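Local coordinates for Tat (Twin-arginine translocation) pathway signal sequence containing protein (Mycobacterium tuberculosis, PDB 5IMU) that is of unknown function but probably carries a Tat signal sequence, and whose C-terminal fragment here joins an alpha/beta/alpha sandwich to a helix bundle, at residues T109-R112 with S113-A117; A211-A214 with V215-R219. All coordinates share one frame; numbering follows the deposited sequence.

Contact 1: T109-R112 with S113-A117; sequences TGDR and SARSA
The carboxylate of Asp111 lies at the edge of the Arg115 guanidinium, and the two flat groups are nearly coplanar, 15° apart. Asp111 OD1 takes the main bond from Arg115 NE at 3.0 Å, through its anti lone pair. The bond is fairly straight, 163° at the hydrogen, and OD1 sits almost in the guanidinium plane. Arg115 NH2 adds a weak bond to Asp111 OD1 at 3.3 Å. The two side chains run side by side and point the same way. Arg115 starts with CG anti to its carbonyl carbon and stays extended to NE, which carries the guanidinium alongside the carboxylate one turn back. Asp111 OD2 meets Arg60 in a salt bridge and accepts from Leu61 N, while Arg115 NH1 donates to Ile55 O and NH2 to Pro56 O. This i to i+4 salt bridge lies along the short helix 111-115, and the outward bonds of its two ends tie the helix to the loop of residues 55-61. Gly110 is the N-cap residue. Gly110 O accepts from Ala114 N at 3.1 Å, and Asp111 O accepts from Arg115 N at 3.0 Å. Two waters bridge the carbonyls of Thr109 and Gly110 to Ser113. Water 1 donates to Thr109 O and accepts from Ser113 N, and water 2 donates to Gly110 O and accepts from Ser113 OG. Ser116 OG reaches back to Arg112 O at 2.5 Å, a short bond. Its chi1 of -64° sets OG beside its own backbone N, facing that carbonyl. Tyr204 of helix 203-216 touches both Arg112 and Ser116.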
ATOM      1  N   THR A 109       2.784 -12.944   5.596  1.00  7.12           N
ATOM      2  CA  THR A 109       2.589 -13.740   4.391  1.00  9.33           C
ATOM      3  C   THR A 109       1.394 -13.282   3.564  1.00 12.71           C
ATOM      4  O   THR A 109       0.989 -13.994   2.639  1.00 11.24           O
ATOM      5  CB  THR A 109       2.413 -15.216   4.756  1.00  8.81           C
ATOM      6  OG1 THR A 109       1.223 -15.376   5.536  1.00 13.80           O
ATOM      7  CG2 THR A 109       3.596 -15.707   5.563  1.00 10.93           C
ATOM      8  N   GLY A 110       0.823 -12.122   3.864  1.00  9.43           N
ATOM      9  CA  GLY A 110      -0.443 -11.766   3.266  1.00 11.79           C
ATOM     10  C   GLY A 110      -0.411 -10.847   2.066  1.00 16.80           C
ATOM     11  O   GLY A 110      -1.479 -10.447   1.596  1.00 12.26           O
ATOM     12  N   ASP A 111       0.767 -10.509   1.537  1.00 12.40           N
ATOM     13  CA  ASP A 111       0.833  -9.508   0.473  1.00 14.76           C
ATOM     14  C   ASP A 111       0.227 -10.017  -0.830  1.00 14.17           C
ATOM     15  O   ASP A 111      -0.491  -9.277  -1.511  1.00 13.11           O
ATOM     16  CB  ASP A 111       2.279  -9.064   0.249  1.00 10.79           C
ATOM     17  CG  ASP A 111       2.770  -8.124   1.332  1.00 16.03           C
ATOM     18  OD1 ASP A 111       2.419  -6.926   1.289  1.00  9.77           O
ATOM     19  OD2 ASP A 111       3.498  -8.588   2.232  1.00 20.80           O
ATOM     20  N   ARG A 112       0.505 -11.270  -1.197  1.00 13.95           N
ATOM     21  CA  ARG A 112       0.041 -11.777  -2.486  1.00 11.35           C
ATOM     22  C   ARG A 112      -1.482 -11.771  -2.570  1.00 15.08           C
ATOM     23  O   ARG A 112      -2.059 -11.275  -3.544  1.00 15.85           O
ATOM     24  CB  ARG A 112       0.582 -13.185  -2.729  1.00 15.37           C
ATOM     25  CG  ARG A 112       0.224 -13.736  -4.101  1.00 19.07           C
ATOM     26  CD  ARG A 112       0.603 -15.203  -4.234  1.00 26.17           C
ATOM     27  NE  ARG A 112       1.960 -15.455  -3.760  1.00 30.17           N
ATOM     28  CZ  ARG A 112       3.044 -15.397  -4.528  1.00 26.67           C
ATOM     29  NH1 ARG A 112       2.934 -15.098  -5.813  1.00 35.74           N
ATOM     30  NH2 ARG A 112       4.240 -15.639  -4.008  1.00 21.64           N
ATOM     31  N   SER A 113      -2.152 -12.317  -1.553  1.00 12.42           N
ATOM     32  CA  SER A 113      -3.609 -12.382  -1.590  1.00 12.51           C
ATOM     33  C   SER A 113      -4.234 -11.002  -1.412  1.00 12.52           C
ATOM     34  O   SER A 113      -5.218 -10.671  -2.082  1.00 13.21           O
ATOM     35  CB  SER A 113      -4.123 -13.346  -0.521  1.00 19.26           C
ATOM     36  OG  SER A 113      -3.621 -13.010   0.762  1.00 29.78           O
ATOM     37  N   ALA A 114      -3.673 -10.182  -0.521  1.00  9.80           N
ATOM     38  CA  ALA A 114      -4.279  -8.885  -0.232  1.00 11.75           C
ATOM     39  C   ALA A 114      -4.198  -7.946  -1.429  1.00 12.45           C
ATOM     40  O   ALA A 114      -5.138  -7.187  -1.692  1.00  9.54           O
ATOM     41  CB  ALA A 114      -3.612  -8.248   0.987  1.00  9.73           C
ATOM     42  N   ARG A 115      -3.093  -7.984  -2.171  1.00  7.82           N
ATOM     43  CA  ARG A 115      -2.869  -7.036  -3.255  1.00 10.78           C
ATOM     44  C   ARG A 115      -3.295  -7.566  -4.621  1.00 10.40           C
ATOM     45  O   ARG A 115      -3.127  -6.858  -5.618  1.00 12.45           O
ATOM     46  CB  ARG A 115      -1.390  -6.624  -3.299  1.00 11.61           C
ATOM     47  CG  ARG A 115      -0.867  -5.987  -2.008  1.00 12.19           C
ATOM     48  CD  ARG A 115       0.624  -5.676  -2.117  1.00 12.17           C
ATOM     49  NE  ARG A 115       1.224  -5.252  -0.853  1.00 10.89           N
ATOM     50  CZ  ARG A 115       1.403  -3.983  -0.495  1.00 10.94           C
ATOM     51  NH1 ARG A 115       1.024  -3.001  -1.302  1.00  8.08           N
ATOM     52  NH2 ARG A 115       1.965  -3.692   0.673  1.00  9.10           N
ATOM     53  N   SER A 116      -3.857  -8.775  -4.695  1.00 12.36           N
ATOM     54  CA  SER A 116      -4.260  -9.373  -5.964  1.00 12.80           C
ATOM     55  C   SER A 116      -5.766  -9.311  -6.209  1.00 15.30           C
ATOM     56  O   SER A 116      -6.247  -9.914  -7.173  1.00 16.77           O
ATOM     57  CB  SER A 116      -3.805 -10.832  -6.036  1.00 15.06           C
ATOM     58  OG  SER A 116      -2.394 -10.937  -6.011  1.00 19.22           O
ATOM     59  N   ALA A 117      -6.518  -8.602  -5.370  1.00 14.52           N
ATOM     60  CA  ALA A 117      -7.973  -8.604  -5.468  1.00 20.27           C
ATOM     61  C   ALA A 117      -8.510  -7.676  -6.552  1.00 23.83           C
ATOM     62  O   ALA A 117      -9.721  -7.682  -6.801  1.00 29.22           O
ATOM     63  CB  ALA A 117      -8.591  -8.232  -4.117  1.00 15.64           C
TER
HETATM   64  O   HOH W   1      -0.961 -14.028   0.531  1.00 14.99           O
HETATM   65  O   HOH W   2      -3.755 -11.069   3.169  1.00 18.24           O

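Contact 2: A211-A214 with V215-R219; sequences AWYA and VTTRR
The C-terminal end of helix 203-216 is held by two successive threonines that bond back to carbonyls one turn earlier. Thr216 OG1 donates to Trp212 O at 2.5 Å, a short bond, and Thr216 N donates to the same oxygen at 3.0 Å. The two donors come from opposite faces of the carbonyl plane. Thr217 repeats the pattern on Tyr213 O, with OG1 at 2.9 Å and N at 3.0 Å, again from opposite faces. Thr217 is the first residue to leave helical backbone angles. Its chi1 of 63° places OG1 between its own N and carbonyl carbon, and CG2 then lies over one face of the Tyr213 ring. This CH-pi contact has Thr217 CG2 3.8 Å from the Tyr213 ring centroid, 22° off the normal and offset toward the rim. Helix 203-216 is the last helix of the bundle. Leu191 of helix 183-199 touches Tyr213, and Met190 of the same helix touches Thr216. Arg135 touches both Tyr213 and Thr217. On Trp212, Val215 CG2 approaches CE3 obliquely at 3.7 Å, and Thr216 OG1 lies near the ring plane at the edge. The indole also meets the rings of Tyr208 and Trp54. Beyond the helix end, Arg218 CG passes 3.2 Å from Ala214 O.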
ATOM      1  N   ALA A 211      -3.501   0.492 -10.778  1.00 11.11           N
ATOM      2  CA  ALA A 211      -4.902   0.778 -10.485  1.00 13.18           C
ATOM      3  C   ALA A 211      -5.031   1.881  -9.444  1.00 13.86           C
ATOM      4  O   ALA A 211      -5.865   2.785  -9.582  1.00 10.78           O
ATOM      5  CB  ALA A 211      -5.612  -0.492 -10.013  1.00 12.89           C
ATOM      6  N   TRP A 212      -4.206   1.831  -8.397  1.00 10.87           N
ATOM      7  CA  TRP A 212      -4.259   2.870  -7.377  1.00 10.29           C
ATOM      8  C   TRP A 212      -3.747   4.205  -7.900  1.00 15.05           C
ATOM      9  O   TRP A 212      -4.190   5.260  -7.433  1.00 12.33           O
ATOM     10  CB  TRP A 212      -3.467   2.435  -6.146  1.00  9.70           C
ATOM     11  CG  TRP A 212      -4.298   1.643  -5.188  1.00 13.45           C
ATOM     12  CD1 TRP A 212      -4.299   0.288  -5.022  1.00 10.45           C
ATOM     13  CD2 TRP A 212      -5.272   2.163  -4.276  1.00 13.58           C
ATOM     14  NE1 TRP A 212      -5.210  -0.066  -4.052  1.00 11.25           N
ATOM     15  CE2 TRP A 212      -5.820   1.068  -3.580  1.00 13.28           C
ATOM     16  CE3 TRP A 212      -5.729   3.450  -3.978  1.00 12.51           C
ATOM     17  CZ2 TRP A 212      -6.802   1.221  -2.602  1.00 17.22           C
ATOM     18  CZ3 TRP A 212      -6.704   3.601  -3.007  1.00 14.51           C
ATOM     19  CH2 TRP A 212      -7.231   2.495  -2.330  1.00 12.90           C
ATOM     20  N   TYR A 213      -2.820   4.185  -8.860  1.00 11.01           N
ATOM     21  CA  TYR A 213      -2.369   5.436  -9.463  1.00 11.65           C
ATOM     22  C   TYR A 213      -3.524   6.167 -10.138  1.00 14.02           C
ATOM     23  O   TYR A 213      -3.622   7.397 -10.056  1.00 12.21           O
ATOM     24  CB  TYR A 213      -1.246   5.171 -10.469  1.00 12.16           C
ATOM     25  CG  TYR A 213      -0.793   6.420 -11.198  1.00 15.12           C
ATOM     26  CD1 TYR A 213       0.118   7.289 -10.618  1.00 12.35           C
ATOM     27  CD2 TYR A 213      -1.287   6.731 -12.460  1.00 18.53           C
ATOM     28  CE1 TYR A 213       0.531   8.435 -11.274  1.00 14.07           C
ATOM     29  CE2 TYR A 213      -0.881   7.876 -13.124  1.00 19.28           C
ATOM     30  CZ  TYR A 213       0.029   8.722 -12.527  1.00 18.97           C
ATOM     31  OH  TYR A 213       0.434   9.858 -13.187  1.00 18.25           O
ATOM     32  N   ALA A 214      -4.413   5.422 -10.802  1.00 11.69           N
ATOM     33  CA  ALA A 214      -5.495   6.046 -11.560  1.00 17.58           C
ATOM     34  C   ALA A 214      -6.469   6.779 -10.646  1.00 20.35           C
ATOM     35  O   ALA A 214      -6.883   7.905 -10.946  1.00 14.42           O
ATOM     36  CB  ALA A 214      -6.230   4.994 -12.390  1.00 16.49           C
ATOM     37  N   VAL A 215      -6.859   6.155  -9.533  1.00 17.64           N
ATOM     38  CA  VAL A 215      -7.786   6.814  -8.618  1.00 16.61           C
ATOM     39  C   VAL A 215      -7.099   7.905  -7.809  1.00 15.73           C
ATOM     40  O   VAL A 215      -7.763   8.856  -7.377  1.00 19.43           O
ATOM     41  CB  VAL A 215      -8.456   5.802  -7.670  1.00 25.65           C
ATOM     42  CG1 VAL A 215      -9.259   4.784  -8.466  1.00 29.47           C
ATOM     43  CG2 VAL A 215      -7.423   5.114  -6.786  1.00 15.94           C
ATOM     44  N   THR A 216      -5.784   7.806  -7.612  1.00 14.47           N
ATOM     45  CA  THR A 216      -5.076   8.827  -6.848  1.00 17.35           C
ATOM     46  C   THR A 216      -4.929  10.116  -7.648  1.00 22.30           C
ATOM     47  O   THR A 216      -4.985  11.214  -7.080  1.00 21.09           O
ATOM     48  CB  THR A 216      -3.708   8.301  -6.418  1.00 15.29           C
ATOM     49  OG1 THR A 216      -3.875   7.062  -5.721  1.00 14.19           O
ATOM     50  CG2 THR A 216      -3.017   9.295  -5.495  1.00 18.07           C
ATOM     51  N   THR A 217      -4.751  10.008  -8.964  1.00 18.94           N
ATOM     52  CA  THR A 217      -4.509  11.158  -9.823  1.00 18.69           C
ATOM     53  C   THR A 217      -5.761  11.626 -10.552  1.00 22.91           C
ATOM     54  O   THR A 217      -5.665  12.480 -11.439  1.00 22.52           O
ATOM     55  CB  THR A 217      -3.413  10.835 -10.840  1.00 25.26           C
ATOM     56  OG1 THR A 217      -3.853   9.772 -11.697  1.00 24.99           O
ATOM     57  CG2 THR A 217      -2.135  10.415 -10.130  1.00 19.53           C
ATOM     58  N   ARG A 218      -6.926  11.088 -10.206  1.00 24.43           N
ATOM     59  CA  ARG A 218      -8.154  11.468 -10.890  1.00 29.13           C
ATOM     60  C   ARG A 218      -8.511  12.922 -10.616  1.00 23.86           C
ATOM     61  O   ARG A 218      -8.328  13.429  -9.507  1.00 26.16           O
ATOM     62  CB  ARG A 218      -9.311  10.555 -10.469  1.00 26.42           C
ATOM     63  CG  ARG A 218      -9.625   9.514 -11.533  1.00 46.98           C
ATOM     64  CD  ARG A 218     -10.807   8.614 -11.213  1.00 38.39           C
ATOM     65  NE  ARG A 218     -11.398   8.111 -12.463  1.00 58.75           N
ATOM     66  CZ  ARG A 218     -12.397   8.687 -13.126  1.00 56.03           C
ATOM     67  NH1 ARG A 218     -12.976   9.787 -12.654  1.00 52.61           N
ATOM     68  NH2 ARG A 218     -12.829   8.142 -14.250  1.00 59.11           N
ATOM     69  N   ARG A 219      -9.031  13.590 -11.640  1.00 23.12           N
ATOM     70  CA  ARG A 219      -9.534  14.948 -11.506  1.00 23.56           C
ATOM     71  C   ARG A 219     -10.929  14.920 -10.883  1.00 27.48           C
ATOM     72  O   ARG A 219     -11.487  13.859 -10.596  1.00 34.29           O
ATOM     73  CB  ARG A 219      -9.541  15.647 -12.866  1.00 23.47           C
ATOM     74  CG  ARG A 219      -8.184  16.173 -13.301  1.00 25.74           C
ATOM     75  CD  ARG A 219      -8.158  16.460 -14.796  1.00 19.28           C
ATOM     76  NE  ARG A 219      -7.347  15.482 -15.520  1.00 30.89           N
ATOM     77  CZ  ARG A 219      -6.098  15.697 -15.918  1.00 26.42           C
ATOM     78  NH1 ARG A 219      -5.514  16.862 -15.670  1.00 23.86           N
ATOM     79  NH2 ARG A 219      -5.433  14.752 -16.569  1.00 30.23           N
TER

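How the contacts relate
From the N terminus, the chain first builds the four-stranded sheet with its helices, then reaches contact 1 in helix 111-115. Contact 1 is local and closes only one helical turn. The chain then runs through the helices of the bundle and ends with helix 203-216 and a short tail; the helix's last turn and that exit form contact 2, also local. The two are in series and neither nest nor cross. The centres of contact 1 and contact 2 are 20 Å apart, and the nearest atoms of contact 1 and contact 2 are about 7 Å apart. Helix 203-216 relates them through Tyr208, which touches Arg115 of contact 1 and Trp212 of contact 2.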